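Local coordinates for L-ornithine N(5)-monooxygenase (Pseudomonas aeruginosa, PDB 3S5W), which catalyses the FAD- and NADPH-dependent N5-hydroxylation of L-ornithine, the first step in making hydroxamate siderophores such as pyoverdin, at residues Gly205-His210 / Gln347-Ala352; Glu241-Leu246 / Tyr317-Arg322; Thr282-Ser287 / Glu294-Glu299. All blocks are in the same frame, centred on the assembly; numbering follows the deposited sequence.

Contact 1. Residues Gly205-His210 / Gln347-Ala352; sequences GRVFHH and QGIELA
Arg206 and Ile349 mark the closest backbone approach, with Arg206 CA 7.3 Å from Ile349 CA. That is too far for strand pairing, and the two segments belong to different sheets. Arg206 precedes strand 207-209, an outermost strand of the five-stranded parallel sheet. Gly348 opens strand 348-355, the middle strand of a three-stranded antiparallel sheet. The contact is made by side chains, with the backbone of Gly348 taking part.

Ile349 does most of the work. Its CG1 lies against Val207 CG2 at 3.8 Å, and the two side chains cross at about a right angle. Its CD1 continues over one face of the Arg206 guanidinium, 3.6 Å from Arg206 NE. Ile349 CG1 also touches Arg206 CB, so the isoleucine packs on both the root and the head of the arginine. The arginine chain bends at chi3 (-63°), which turns the guanidinium back over Ile349 CD1 and Gly348. There Arg206 NH1 comes within 3.5 Å of Gly348 CA. This is van der Waals contact; the charged head is held by a salt bridge from NE to Asp204 and a hydrogen bond from NH1 to the carbonyl of Thr345. Gly348 has a positive phi of 145°, a backbone shape that suits glycine.

Ile349 also touches Val369 of strand 368-371. The contact packs a beta-meander against the edge of the parallel sheet of the NADPH-binding domain, away from the annotated sites.

Contact 2. Residues Glu241-Leu246 / Tyr317-Arg322; sequences EAFIDL and YGVFYR
This is a buried, apolar helix-helix contact between helix 237-249, whose first turn belongs to the NADP(+)-binding residues Gly235 to Ser238, and helix 310-326. Phe243 carries most of it. The short helical segments cross at 47°, and their axes stay 11.8 Å apart at closest approach. Large side chains span that distance.

Phe243 and Phe320 reach out from opposite directions. Their planes are nearly parallel, at 18°, but the rings are slid apart and barely overlap, with centroids 5.3 Å apart. The nearest atoms are Phe243 CZ and Phe320 CZ, 3.6 Å apart, and Phe320 CE2 also lies close to Phe243 CZ. With chi1 at -180°, the Phe243 ring points away from its own backbone N and out toward helix 310-326. Val319 CG1 sits at the edge of the Phe243 ring, near its plane, 4.0 Å from Phe243 CZ. Beside it, Val319 CG2 is 4.2 Å from Ile244 CD1. The two methyl branches of Val319 thus serve two neighbouring residues of helix 237-249.

His331 meets the Phe243 ring edge-to-face and also touches Val319 and Phe320. Phe243 further packs on Ile232 of strand 228-233 and on Ala255 and Met257 of strand 253-258, so it joins helix 310-326 to the parallel sheet.

Contact 3. Residues Thr282-Ser287 / Glu294-Glu299; sequences TDLIYS and ERLLRE
Ile285 reaches over Leu297, crossing it at about a right angle. Its terminal methyl does the touching: Ile285 CD1 is 3.9 Å from Leu297 CG and 4.0 Å from Leu297 CD2, so it rests at the branch point of the leucine. The isoleucine chain is extended. CG1 is anti to the backbone N (chi1 -169°) and CD1 continues outward (chi2 163°), which takes the methyl across to the other helix.

A second apolar meeting lies beside the first. Leu284 CD1 touches Leu296 CD1 at 4.2 Å, methyl to methyl, again with the side chains at about a right angle. Leu296 CD1 is also 4.4 Å from Ile285 CG1, and it links the two meetings.

Within these segments the polar bonds are local. Ser287 OG donates to Leu284 O at 2.6 Å. On the other helix, Arg295 NH1 bonds Glu299 OE1 at 2.8 Å in a salt bridge between residues one helical turn apart. The acceptor lies near the guanidinium plane, but the arginine meets the carboxylate from above its plane. Arg295 NE has a further salt bridge to Glu292.

Arg293 links the helices: it hydrogen-bonds to the carbonyls of Ile285 and Tyr286 across the short turn. Leu297 also touches Gln419 and Leu424. The contact is typical of two consecutive helices joined by a short turn, here splayed at 131°. The pair follows the substrate-binding residues Asn274 to Phe277, and the side chain of Leu296 is about 6 Å from that of Val276.

Overall arrangement
All three contacts rest on side-chain packing, but they join different elements. Contact 2 is the most buried. It links two helices beside the parallel sheet with aromatic and branched apolar groups. Contact 1 is partly buried and joins that same parallel sheet to a separate antiparallel one, mixing aliphatic packing with a charged arginine. Contacts 1 and 2 touch, through His210 CD2 and Ala242 CB at 3.9 Å. Contact 3 stands apart, its centre about 38 Å from that of contact 1 and about 35 Å from that of contact 2. It is a partly buried contact whose touching side chains are all aliphatic, near the substrate-binding residues, with a salt bridge between exposed residues of helix 290-299.

Contact 1. Residues Gly205-His210 / Gln347-Ala352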
loop_
_atom_site.group_PDB
_atom_site.type_symbol
_atom_site.label_atom_id
_atom_site.label_comp_id
_atom_site.label_asym_id
_atom_site.label_seq_id
_atom_site.Cartn_x
_atom_site.Cartn_y
_atom_site.Cartn_z
ATOM N N GLY A 205 1.514 -10.589 -21.103
ATOM C CA GLY A 205 1.502 -11.348 -19.837
ATOM C C GLY A 205 2.887 -11.664 -19.251
ATOM O O GLY A 205 3.003 -12.018 -18.072
ATOM N N ARG A 206 3.916 -11.580 -20.093
ATOM C CA ARG A 206 5.327 -11.785 -19.684
ATOM C C ARG A 206 5.921 -10.639 -18.831
ATOM O O ARG A 206 6.993 -10.788 -18.249
ATOM C CB ARG A 206 6.197 -12.017 -20.929
ATOM C CG ARG A 206 5.783 -13.313 -21.649
ATOM C CD ARG A 206 6.474 -13.480 -22.972
ATOM N NE ARG A 206 6.137 -12.418 -23.927
ATOM C CZ ARG A 206 6.593 -12.393 -25.178
ATOM N NH1 ARG A 206 7.368 -13.387 -25.609
ATOM N NH2 ARG A 206 6.283 -11.389 -25.990
ATOM N N VAL A 207 5.244 -9.496 -18.816
ATOM C CA VAL A 207 5.665 -8.331 -18.045
ATOM C C VAL A 207 4.580 -8.015 -17.040
ATOM O O VAL A 207 3.415 -7.850 -17.407
ATOM C CB VAL A 207 5.917 -7.092 -18.967
ATOM C CG1 VAL A 207 6.378 -5.871 -18.147
ATOM C CG2 VAL A 207 6.977 -7.433 -20.015
ATOM N N PHE A 208 4.931 -7.969 -15.770
ATOM C CA PHE A 208 3.928 -7.716 -14.740
ATOM C C PHE A 208 4.517 -7.044 -13.541
ATOM O O PHE A 208 5.692 -7.247 -13.245
ATOM C CB PHE A 208 3.203 -9.020 -14.314
ATOM C CG PHE A 208 4.116 -10.145 -13.902
ATOM C CD1 PHE A 208 4.651 -11.026 -14.847
ATOM C CD2 PHE A 208 4.407 -10.359 -12.567
ATOM C CE1 PHE A 208 5.464 -12.088 -14.458
ATOM C CE2 PHE A 208 5.224 -11.423 -12.170
ATOM C CZ PHE A 208 5.741 -12.289 -13.106
ATOM N N HIS A 209 3.703 -6.246 -12.872
ATOM C CA HIS A 209 4.121 -5.530 -11.666
ATOM C C HIS A 209 4.111 -6.507 -10.481
ATOM O O HIS A 209 3.311 -7.474 -10.449
ATOM C CB HIS A 209 3.214 -4.303 -11.417
ATOM C CG HIS A 209 3.590 -3.487 -10.218
ATOM N ND1 HIS A 209 4.467 -2.415 -10.272
ATOM C CD2 HIS A 209 3.177 -3.562 -8.936
ATOM C CE1 HIS A 209 4.577 -1.874 -9.069
ATOM N NE2 HIS A 209 3.788 -2.541 -8.248
ATOM N N HIS A 210 5.029 -6.271 -9.540
ATOM C CA HIS A 210 5.184 -7.150 -8.385
ATOM C C HIS A 210 3.850 -7.343 -7.635
ATOM O O HIS A 210 3.649 -8.395 -7.028
ATOM C CB HIS A 210 6.251 -6.603 -7.430
ATOM C CG HIS A 210 6.395 -7.401 -6.172
ATOM N ND1 HIS A 210 5.856 -6.992 -4.970
ATOM C CD2 HIS A 210 7.016 -8.580 -5.928
ATOM C CE1 HIS A 210 6.146 -7.886 -4.034
ATOM N NE2 HIS A 210 6.838 -8.861 -4.591
ATOM N N GLN A 347 10.795 -14.925 -28.911
ATOM C CA GLN A 347 11.700 -15.590 -27.941
ATOM C C GLN A 347 11.623 -15.074 -26.490
ATOM O O GLN A 347 12.194 -15.688 -25.596
ATOM C CB GLN A 347 13.173 -15.504 -28.393
ATOM C CG GLN A 347 13.544 -16.328 -29.645
ATOM C CD GLN A 347 13.243 -15.594 -30.945
ATOM O OE1 GLN A 347 12.562 -16.134 -31.827
ATOM N NE2 GLN A 347 13.739 -14.352 -31.070
ATOM N N GLY A 348 10.943 -13.953 -26.265
ATOM C CA GLY A 348 10.834 -13.376 -24.921
ATOM C C GLY A 348 10.821 -11.857 -24.943
ATOM O O GLY A 348 10.534 -11.248 -25.990
ATOM N N ILE A 349 11.072 -11.245 -23.783
ATOM C CA ILE A 349 11.130 -9.799 -23.675
ATOM C C ILE A 349 12.610 -9.405 -23.765
ATOM O O ILE A 349 13.427 -9.793 -22.910
ATOM C CB ILE A 349 10.459 -9.253 -22.356
ATOM C CG1 ILE A 349 9.007 -9.757 -22.236
ATOM C CG2 ILE A 349 10.540 -7.716 -22.272
ATOM C CD1 ILE A 349 8.098 -9.395 -23.437
ATOM N N GLU A 350 12.945 -8.643 -24.805
ATOM C CA GLU A 350 14.324 -8.252 -25.038
ATOM C C GLU A 350 14.557 -6.903 -24.358
ATOM O O GLU A 350 13.822 -5.954 -24.581
ATOM C CB GLU A 350 14.602 -8.206 -26.563
ATOM C CG GLU A 350 16.005 -7.785 -26.903
ATOM C CD GLU A 350 16.218 -7.731 -28.397
ATOM O OE1 GLU A 350 16.223 -8.793 -29.042
ATOM O OE2 GLU A 350 16.352 -6.616 -28.915
ATOM N N LEU A 351 15.562 -6.827 -23.489
ATOM C CA LEU A 351 15.836 -5.591 -22.769
ATOM C C LEU A 351 17.199 -5.096 -23.201
ATOM O O LEU A 351 18.153 -5.868 -23.192
ATOM C CB LEU A 351 15.886 -5.829 -21.245
ATOM C CG LEU A 351 14.630 -6.326 -20.520
ATOM C CD1 LEU A 351 14.868 -6.288 -18.993
ATOM C CD2 LEU A 351 13.389 -5.511 -20.890
ATOM N N ALA A 352 17.265 -3.818 -23.571
ATOM C CA ALA A 352 18.529 -3.152 -23.852
ATOM C C ALA A 352 18.942 -2.468 -22.551
ATOM O O ALA A 352 18.247 -1.581 -22.048
ATOM C CB ALA A 352 18.386 -2.149 -25.019
#

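Contact 2. Residues Glu241-Leu246 / Tyr317-Arg322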
loop_
_atom_site.group_PDB
_atom_site.type_symbol
_atom_site.label_atom_id
_atom_site.label_comp_id
_atom_site.label_asym_id
_atom_site.label_seq_id
_atom_site.Cartn_x
_atom_site.Cartn_y
_atom_site.Cartn_z
ATOM N N GLU A 241 12.315 -9.234 -2.163
ATOM C CA GLU A 241 11.420 -10.383 -1.837
ATOM C C GLU A 241 11.163 -11.243 -3.063
ATOM O O GLU A 241 11.196 -12.461 -2.981
ATOM C CB GLU A 241 10.112 -9.883 -1.223
ATOM C CG GLU A 241 10.358 -9.393 0.226
ATOM C CD GLU A 241 9.101 -8.973 0.984
ATOM O OE1 GLU A 241 7.989 -8.934 0.380
ATOM O OE2 GLU A 241 9.225 -8.699 2.212
ATOM N N ALA A 242 10.901 -10.599 -4.203
ATOM C CA ALA A 242 10.760 -11.322 -5.475
ATOM C C ALA A 242 11.999 -12.148 -5.789
ATOM O O ALA A 242 11.914 -13.348 -6.135
ATOM C CB ALA A 242 10.481 -10.332 -6.625
ATOM N N PHE A 243 13.177 -11.533 -5.664
ATOM C CA PHE A 243 14.387 -12.285 -5.905
ATOM C C PHE A 243 14.535 -13.519 -5.018
ATOM O O PHE A 243 14.920 -14.578 -5.487
ATOM C CB PHE A 243 15.633 -11.414 -5.710
ATOM C CG PHE A 243 16.914 -12.154 -5.953
ATOM C CD1 PHE A 243 17.361 -12.381 -7.266
ATOM C CD2 PHE A 243 17.689 -12.616 -4.876
ATOM C CE1 PHE A 243 18.560 -13.086 -7.499
ATOM C CE2 PHE A 243 18.884 -13.316 -5.084
ATOM C CZ PHE A 243 19.326 -13.544 -6.423
ATOM N N ILE A 244 14.294 -13.364 -3.727
ATOM C CA ILE A 244 14.528 -14.467 -2.796
ATOM C C ILE A 244 13.483 -15.581 -3.064
ATOM O O ILE A 244 13.804 -16.801 -3.021
ATOM C CB ILE A 244 14.485 -13.927 -1.333
ATOM C CG1 ILE A 244 15.839 -13.299 -0.976
ATOM C CG2 ILE A 244 14.065 -15.009 -0.324
ATOM C CD1 ILE A 244 17.090 -14.276 -1.074
ATOM N N ASP A 245 12.246 -15.178 -3.348
ATOM C CA ASP A 245 11.262 -16.188 -3.720
ATOM C C ASP A 245 11.656 -16.998 -4.973
ATOM O O ASP A 245 11.556 -18.228 -4.979
ATOM C CB ASP A 245 9.880 -15.595 -3.922
ATOM C CG ASP A 245 8.804 -16.659 -3.851
ATOM O OD1 ASP A 245 8.695 -17.306 -2.790
ATOM O OD2 ASP A 245 8.077 -16.831 -4.835
ATOM N N LEU A 246 12.092 -16.319 -6.043
ATOM C CA LEU A 246 12.590 -17.038 -7.220
ATOM C C LEU A 246 13.742 -17.958 -6.839
ATOM O O LEU A 246 13.755 -19.156 -7.230
ATOM C CB LEU A 246 12.990 -16.095 -8.369
ATOM C CG LEU A 246 11.788 -15.305 -8.930
ATOM C CD1 LEU A 246 12.270 -14.255 -9.920
ATOM C CD2 LEU A 246 10.802 -16.251 -9.604
ATOM N N TYR A 317 23.092 -11.084 -0.481
ATOM C CA TYR A 317 24.538 -11.022 -0.678
ATOM C C TYR A 317 25.127 -12.451 -0.571
ATOM O O TYR A 317 25.995 -12.836 -1.357
ATOM C CB TYR A 317 25.156 -10.136 0.373
ATOM C CG TYR A 317 26.585 -9.780 0.031
ATOM C CD1 TYR A 317 26.849 -8.735 -0.848
ATOM C CD2 TYR A 317 27.671 -10.491 0.577
ATOM C CE1 TYR A 317 28.161 -8.383 -1.178
ATOM C CE2 TYR A 317 28.994 -10.134 0.256
ATOM C CZ TYR A 317 29.214 -9.083 -0.616
ATOM O OH TYR A 317 30.493 -8.671 -0.965
ATOM N N GLY A 318 24.585 -13.231 0.363
ATOM C CA GLY A 318 25.016 -14.625 0.571
ATOM C C GLY A 318 24.769 -15.474 -0.669
ATOM O O GLY A 318 25.587 -16.336 -1.021
ATOM N N VAL A 319 23.602 -15.279 -1.297
ATOM C CA VAL A 319 23.274 -16.012 -2.531
ATOM C C VAL A 319 24.344 -15.730 -3.606
ATOM O O VAL A 319 24.875 -16.657 -4.254
ATOM C CB VAL A 319 21.858 -15.644 -3.056
ATOM C CG1 VAL A 319 21.656 -16.212 -4.487
ATOM C CG2 VAL A 319 20.767 -16.150 -2.079
ATOM N N PHE A 320 24.685 -14.455 -3.781
ATOM C CA PHE A 320 25.685 -14.095 -4.803
ATOM C C PHE A 320 27.100 -14.548 -4.400
ATOM O O PHE A 320 27.891 -14.952 -5.254
ATOM C CB PHE A 320 25.639 -12.589 -5.111
ATOM C CG PHE A 320 24.427 -12.220 -5.935
ATOM C CD1 PHE A 320 24.343 -12.622 -7.276
ATOM C CD2 PHE A 320 23.357 -11.556 -5.367
ATOM C CE1 PHE A 320 23.216 -12.337 -8.054
ATOM C CE2 PHE A 320 22.199 -11.267 -6.158
ATOM C CZ PHE A 320 22.147 -11.660 -7.490
ATOM N N TYR A 321 27.360 -14.523 -3.100
ATOM C CA TYR A 321 28.681 -14.942 -2.593
ATOM C C TYR A 321 28.845 -16.448 -2.882
ATOM O O TYR A 321 29.890 -16.882 -3.341
ATOM C CB TYR A 321 28.785 -14.700 -1.072
ATOM C CG TYR A 321 30.092 -15.224 -0.531
ATOM C CD1 TYR A 321 31.239 -14.427 -0.561
ATOM C CD2 TYR A 321 30.208 -16.536 -0.059
ATOM C CE1 TYR A 321 32.475 -14.888 -0.076
ATOM C CE2 TYR A 321 31.449 -17.018 0.400
ATOM C CZ TYR A 321 32.568 -16.181 0.395
ATOM O OH TYR A 321 33.772 -16.655 0.830
ATOM N N ARG A 322 27.799 -17.235 -2.637
ATOM C CA ARG A 322 27.900 -18.663 -2.879
ATOM C C ARG A 322 28.134 -19.027 -4.355
ATOM O O ARG A 322 28.738 -20.071 -4.648
ATOM C CB ARG A 322 26.723 -19.425 -2.252
ATOM C CG ARG A 322 26.868 -19.434 -0.695
ATOM C CD ARG A 322 25.840 -20.324 0.008
ATOM N NE ARG A 322 24.481 -19.879 -0.252
ATOM C CZ ARG A 322 23.829 -18.972 0.478
ATOM N NH1 ARG A 322 24.409 -18.398 1.535
ATOM N NH2 ARG A 322 22.598 -18.637 0.140
#

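Contact 3. Residues Thr282-Ser287 / Glu294-Glu299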
loop_
_atom_site.group_PDB
_atom_site.type_symbol
_atom_site.label_atom_id
_atom_site.label_comp_id
_atom_site.label_asym_id
_atom_site.label_seq_id
_atom_site.Cartn_x
_atom_site.Cartn_y
_atom_site.Cartn_z
ATOM N N THR A 282 3.305 13.748 13.106
ATOM C CA THR A 282 2.264 14.189 12.144
ATOM C C THR A 282 2.028 15.695 12.331
ATOM O O THR A 282 2.040 16.461 11.355
ATOM C CB THR A 282 0.960 13.376 12.259
ATOM O OG1 THR A 282 1.255 11.981 12.117
ATOM C CG2 THR A 282 -0.096 13.802 11.153
ATOM N N ASP A 283 1.845 16.103 13.586
ATOM C CA ASP A 283 1.621 17.514 13.960
ATOM C C ASP A 283 2.808 18.373 13.573
ATOM O O ASP A 283 2.654 19.496 13.052
ATOM C CB ASP A 283 1.393 17.639 15.472
ATOM C CG ASP A 283 -0.013 17.266 15.889
ATOM O OD1 ASP A 283 -0.194 16.918 17.075
ATOM O OD2 ASP A 283 -0.953 17.319 15.050
ATOM N N LEU A 284 4.010 17.837 13.804
ATOM C CA LEU A 284 5.229 18.570 13.539
ATOM C C LEU A 284 5.388 18.890 12.037
ATOM O O LEU A 284 5.576 20.040 11.673
ATOM C CB LEU A 284 6.436 17.780 14.070
ATOM C CG LEU A 284 7.847 18.393 14.030
ATOM C CD1 LEU A 284 8.471 18.330 12.663
ATOM C CD2 LEU A 284 7.853 19.828 14.584
ATOM N N ILE A 285 5.327 17.873 11.179
ATOM C CA ILE A 285 5.498 18.118 9.753
ATOM C C ILE A 285 4.382 19.008 9.179
ATOM O O ILE A 285 4.652 19.906 8.371
ATOM C CB ILE A 285 5.723 16.818 8.912
ATOM C CG1 ILE A 285 6.163 17.176 7.474
ATOM C CG2 ILE A 285 4.513 15.869 8.986
ATOM C CD1 ILE A 285 6.793 16.014 6.686
ATOM N N TYR A 286 3.149 18.767 9.626
ATOM C CA TYR A 286 2.023 19.604 9.204
ATOM C C TYR A 286 2.206 21.103 9.551
ATOM O O TYR A 286 1.836 21.968 8.767
ATOM C CB TYR A 286 0.708 19.099 9.775
ATOM C CG TYR A 286 -0.448 19.678 8.983
ATOM C CD1 TYR A 286 -1.079 20.872 9.392
ATOM C CD2 TYR A 286 -0.860 19.079 7.781
ATOM C CE1 TYR A 286 -2.122 21.428 8.631
ATOM C CE2 TYR A 286 -1.897 19.626 7.021
ATOM C CZ TYR A 286 -2.521 20.801 7.451
ATOM O OH TYR A 286 -3.550 21.329 6.687
ATOM N N SER A 287 2.777 21.382 10.721
ATOM C CA SER A 287 3.127 22.750 11.153
ATOM C C SER A 287 4.230 23.435 10.323
ATOM O O SER A 287 4.369 24.671 10.375
ATOM C CB SER A 287 3.520 22.754 12.636
ATOM O OG SER A 287 4.868 22.316 12.815
ATOM N N GLU A 294 9.483 19.290 2.692
ATOM C CA GLU A 294 10.186 18.542 1.653
ATOM C C GLU A 294 11.599 18.121 2.055
ATOM O O GLU A 294 12.057 17.047 1.655
ATOM C CB GLU A 294 10.179 19.314 0.325
ATOM C CG GLU A 294 8.740 19.391 -0.251
ATOM C CD GLU A 294 8.530 20.555 -1.204
ATOM O OE1 GLU A 294 9.539 21.057 -1.739
ATOM O OE2 GLU A 294 7.349 20.966 -1.425
ATOM N N ARG A 295 12.279 18.971 2.821
ATOM C CA ARG A 295 13.605 18.668 3.380
ATOM C C ARG A 295 13.546 17.456 4.353
ATOM O O ARG A 295 14.359 16.523 4.241
ATOM C CB ARG A 295 14.206 19.901 4.099
ATOM C CG ARG A 295 15.725 19.773 4.362
ATOM C CD ARG A 295 16.271 20.668 5.487
ATOM N NE ARG A 295 15.621 20.494 6.794
ATOM C CZ ARG A 295 15.778 19.457 7.630
ATOM N NH1 ARG A 295 16.542 18.415 7.317
ATOM N NH2 ARG A 295 15.132 19.456 8.786
ATOM N N LEU A 296 12.613 17.500 5.301
ATOM C CA LEU A 296 12.378 16.373 6.237
ATOM C C LEU A 296 12.109 15.072 5.487
ATOM O O LEU A 296 12.701 14.032 5.804
ATOM C CB LEU A 296 11.240 16.680 7.215
ATOM C CG LEU A 296 11.497 17.735 8.307
ATOM C CD1 LEU A 296 10.164 18.300 8.820
ATOM C CD2 LEU A 296 12.385 17.180 9.459
ATOM N N LEU A 297 11.274 15.137 4.451
ATOM C CA LEU A 297 10.947 13.915 3.690
ATOM C C LEU A 297 12.140 13.356 2.937
ATOM O O LEU A 297 12.303 12.129 2.866
ATOM C CB LEU A 297 9.725 14.123 2.774
ATOM C CG LEU A 297 8.422 14.346 3.550
ATOM C CD1 LEU A 297 7.340 15.003 2.665
ATOM C CD2 LEU A 297 7.889 13.045 4.164
ATOM N N ARG A 298 12.967 14.245 2.361
ATOM C CA ARG A 298 14.218 13.850 1.730
ATOM C C ARG A 298 15.182 13.229 2.769
ATOM O O ARG A 298 15.770 12.163 2.514
ATOM C CB ARG A 298 14.868 15.083 1.095
ATOM C CG ARG A 298 15.800 14.837 -0.089
ATOM C CD ARG A 298 15.708 16.015 -1.124
ATOM N NE ARG A 298 15.857 17.330 -0.480
ATOM C CZ ARG A 298 14.972 18.331 -0.521
ATOM N NH1 ARG A 298 13.840 18.230 -1.213
ATOM N NH2 ARG A 298 15.232 19.449 0.134
ATOM N N GLU A 299 15.344 13.898 3.920
ATOM C CA GLU A 299 16.263 13.415 4.971
ATOM C C GLU A 299 15.946 11.972 5.404
ATOM O O GLU A 299 16.839 11.179 5.664
ATOM C CB GLU A 299 16.224 14.329 6.203
ATOM C CG GLU A 299 17.312 13.986 7.278
ATOM C CD GLU A 299 17.206 14.813 8.576
ATOM O OE1 GLU A 299 16.533 15.870 8.581
ATOM O OE2 GLU A 299 17.792 14.401 9.622
#